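Beta-lactamase domain protein (Burkholderia ambifaria, PDB 5I0P) binds two zinc ions through a metallo-beta-lactamase fold and is probably a metal-dependent hydrolase whose substrate is not established. Local coordinates at residues 53-58 with 64-69. Sequence-based numbering, arbitrary orientation.
Sequences LWLLRD and AGWTIV
R57 lies across the indole of W66, a non-hydrogen-bonded pair in the antiparallel hairpin of strands 50-60 and 63-69. Followed outward, its CB sits 3.8 Å from W66 CZ3. The chain then bends at chi2 (59°), which lays CD over the six-membered ring: CD is 3.8 Å from the ring centroid and 12° off the normal, evidence of a CH-pi contact. CD also passes G65 O. Beyond it the guanidinium leaves the ring; CZ is 5.9 Å from the same centroid, so any cation-pi attraction is weak, and NH1 and NH2 instead meet the methyl of A64. W66 CE3 comes within 3.4 Å of the backbone N of R57, while NE1 is hydrogen-bonded to L90 O. L55 CD2 extends this face, touching W66 CB and I68 CG1, and helix 76-88 covers this face, I85 against L55 and W82 against I68.

Paired backbone hydrogen bonds join W54 with V69 (V69 N to W54 O 2.8 Å, 170° at the hydrogen), L56 with T67 and D58 with G65. On the face of those pairs, V69 CG1 meets the edge of the W54 indole at CD1 (3.9 Å), and its CG2 reaches L56 CD1. Next to them T67 OG1 donates to D58 OD2 (2.8 Å), on the lone pair directed away from OD1. R97, from the adjoining strand, forms a salt bridge with OD2 and a hydrogen bond with T67 OG1, and G201 N holds OD1. The buried carboxylate thus has partners at both oxygens, which is consistent with D58 remaining ionised while it ties the hairpin to strand 95-99 and to the turn between strands 197-200 and 203-210 of the second sheet of the alpha-beta/beta-alpha sandwich.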
loop_
_atom_site.group_PDB
_atom_site.type_symbol
_atom_site.label_atom_id
_atom_site.label_comp_id
_atom_site.label_asym_id
_atom_site.label_seq_id
_atom_site.Cartn_x
_atom_site.Cartn_y
_atom_site.Cartn_z
ATOM N N LEU A 53 -1.381 0.268 -11.705
ATOM C CA LEU A 53 0.063 0.417 -11.879
ATOM C C LEU A 53 0.347 1.638 -12.744
ATOM O O LEU A 53 -0.514 2.114 -13.484
ATOM C CB LEU A 53 0.713 -0.846 -12.493
ATOM C CG LEU A 53 0.346 -2.216 -11.895
ATOM C CD1 LEU A 53 1.059 -3.316 -12.643
ATOM C CD2 LEU A 53 0.601 -2.332 -10.353
ATOM N N TRP A 54 1.560 2.159 -12.639
ATOM C CA TRP A 54 1.898 3.402 -13.311
ATOM C C TRP A 54 3.098 3.185 -14.226
ATOM O O TRP A 54 4.120 2.614 -13.809
ATOM C CB TRP A 54 2.142 4.517 -12.273
ATOM C CG TRP A 54 1.101 4.466 -11.210
ATOM C CD1 TRP A 54 1.259 3.971 -9.939
ATOM C CD2 TRP A 54 -0.297 4.800 -11.340
ATOM N NE1 TRP A 54 0.072 4.031 -9.259
ATOM C CE2 TRP A 54 -0.908 4.515 -10.088
ATOM C CE3 TRP A 54 -1.084 5.330 -12.378
ATOM C CZ2 TRP A 54 -2.270 4.749 -9.842
ATOM C CZ3 TRP A 54 -2.434 5.572 -12.139
ATOM C CH2 TRP A 54 -3.019 5.276 -10.877
ATOM N N LEU A 55 2.936 3.604 -15.488
ATOM C CA LEU A 55 4.009 3.681 -16.472
ATOM C C LEU A 55 4.372 5.153 -16.636
ATOM O O LEU A 55 3.518 5.957 -17.039
ATOM C CB LEU A 55 3.579 3.117 -17.816
ATOM C CG LEU A 55 3.748 1.660 -18.202
ATOM C CD1 LEU A 55 3.125 1.447 -19.599
ATOM C CD2 LEU A 55 5.192 1.238 -18.186
ATOM N N LEU A 56 5.615 5.512 -16.297
ATOM C CA LEU A 56 6.069 6.890 -16.377
ATOM C C LEU A 56 7.090 7.041 -17.496
ATOM O O LEU A 56 8.130 6.380 -17.483
ATOM C CB LEU A 56 6.658 7.328 -15.052
ATOM C CG LEU A 56 5.816 7.106 -13.803
ATOM C CD1 LEU A 56 6.549 7.717 -12.617
ATOM C CD2 LEU A 56 4.464 7.728 -13.967
ATOM N N ARG A 57 6.787 7.898 -18.467
ATOM C CA ARG A 57 7.743 8.215 -19.515
ATOM C C ARG A 57 9.012 8.822 -18.917
ATOM O O ARG A 57 8.957 9.749 -18.102
ATOM C CB ARG A 57 7.103 9.174 -20.504
ATOM C CG ARG A 57 7.969 9.432 -21.686
ATOM C CD ARG A 57 8.264 8.149 -22.402
ATOM N NE ARG A 57 8.823 8.429 -23.720
ATOM C CZ ARG A 57 10.082 8.799 -23.938
ATOM N NH1 ARG A 57 10.915 8.919 -22.908
ATOM N NH2 ARG A 57 10.514 9.044 -25.177
ATOM N N ASP A 58 10.165 8.325 -19.348
ATOM C CA ASP A 58 11.393 8.633 -18.641
ATOM C C ASP A 58 12.583 8.598 -19.604
ATOM O O ASP A 58 12.465 8.213 -20.767
ATOM C CB ASP A 58 11.581 7.668 -17.460
ATOM C CG ASP A 58 12.521 8.222 -16.403
ATOM O OD1 ASP A 58 12.997 9.364 -16.578
ATOM O OD2 ASP A 58 12.790 7.512 -15.411
ATOM N N ALA A 64 15.768 7.040 -23.655
ATOM C CA ALA A 64 14.352 7.175 -23.378
ATOM C C ALA A 64 13.729 5.818 -23.039
ATOM O O ALA A 64 14.098 4.782 -23.613
ATOM C CB ALA A 64 13.626 7.803 -24.572
ATOM N N GLY A 65 12.778 5.836 -22.092
ATOM C CA GLY A 65 12.023 4.663 -21.717
ATOM C C GLY A 65 10.955 4.910 -20.664
ATOM O O GLY A 65 10.376 5.999 -20.568
ATOM N N TRP A 66 10.700 3.897 -19.845
ATOM C CA TRP A 66 9.617 3.917 -18.886
ATOM C C TRP A 66 10.124 3.481 -17.522
ATOM O O TRP A 66 10.874 2.507 -17.398
ATOM C CB TRP A 66 8.493 2.983 -19.356
ATOM C CG TRP A 66 8.014 3.371 -20.745
ATOM C CD1 TRP A 66 8.504 2.917 -21.960
ATOM C CD2 TRP A 66 6.978 4.294 -21.059
ATOM N NE1 TRP A 66 7.837 3.519 -22.993
ATOM C CE2 TRP A 66 6.887 4.361 -22.472
ATOM C CE3 TRP A 66 6.115 5.081 -20.286
ATOM C CZ2 TRP A 66 5.973 5.182 -23.119
ATOM C CZ3 TRP A 66 5.197 5.883 -20.930
ATOM C CH2 TRP A 66 5.140 5.937 -22.344
ATOM N N THR A 67 9.695 4.196 -16.492
ATOM C CA THR A 67 9.845 3.719 -15.131
ATOM C C THR A 67 8.517 3.110 -14.725
ATOM O O THR A 67 7.465 3.734 -14.910
ATOM C CB THR A 67 10.231 4.830 -14.171
ATOM O OG1 THR A 67 11.591 5.185 -14.419
ATOM C CG2 THR A 67 10.109 4.312 -12.723
ATOM N N ILE A 68 8.561 1.866 -14.276
ATOM C CA ILE A 68 7.374 1.185 -13.789
ATOM C C ILE A 68 7.211 1.489 -12.315
ATOM O O ILE A 68 8.183 1.437 -11.552
ATOM C CB ILE A 68 7.474 -0.330 -14.028
ATOM C CG1 ILE A 68 7.393 -0.639 -15.526
ATOM C CG2 ILE A 68 6.377 -1.033 -13.279
ATOM C CD1 ILE A 68 7.588 -2.107 -15.831
ATOM N N VAL A 69 5.990 1.796 -11.899
ATOM C CA VAL A 69 5.678 1.850 -10.476
ATOM C C VAL A 69 4.692 0.740 -10.150
ATOM O O VAL A 69 3.500 0.834 -10.482
ATOM C CB VAL A 69 5.139 3.221 -10.057
ATOM C CG1 VAL A 69 4.815 3.237 -8.539
ATOM C CG2 VAL A 69 6.158 4.315 -10.443
#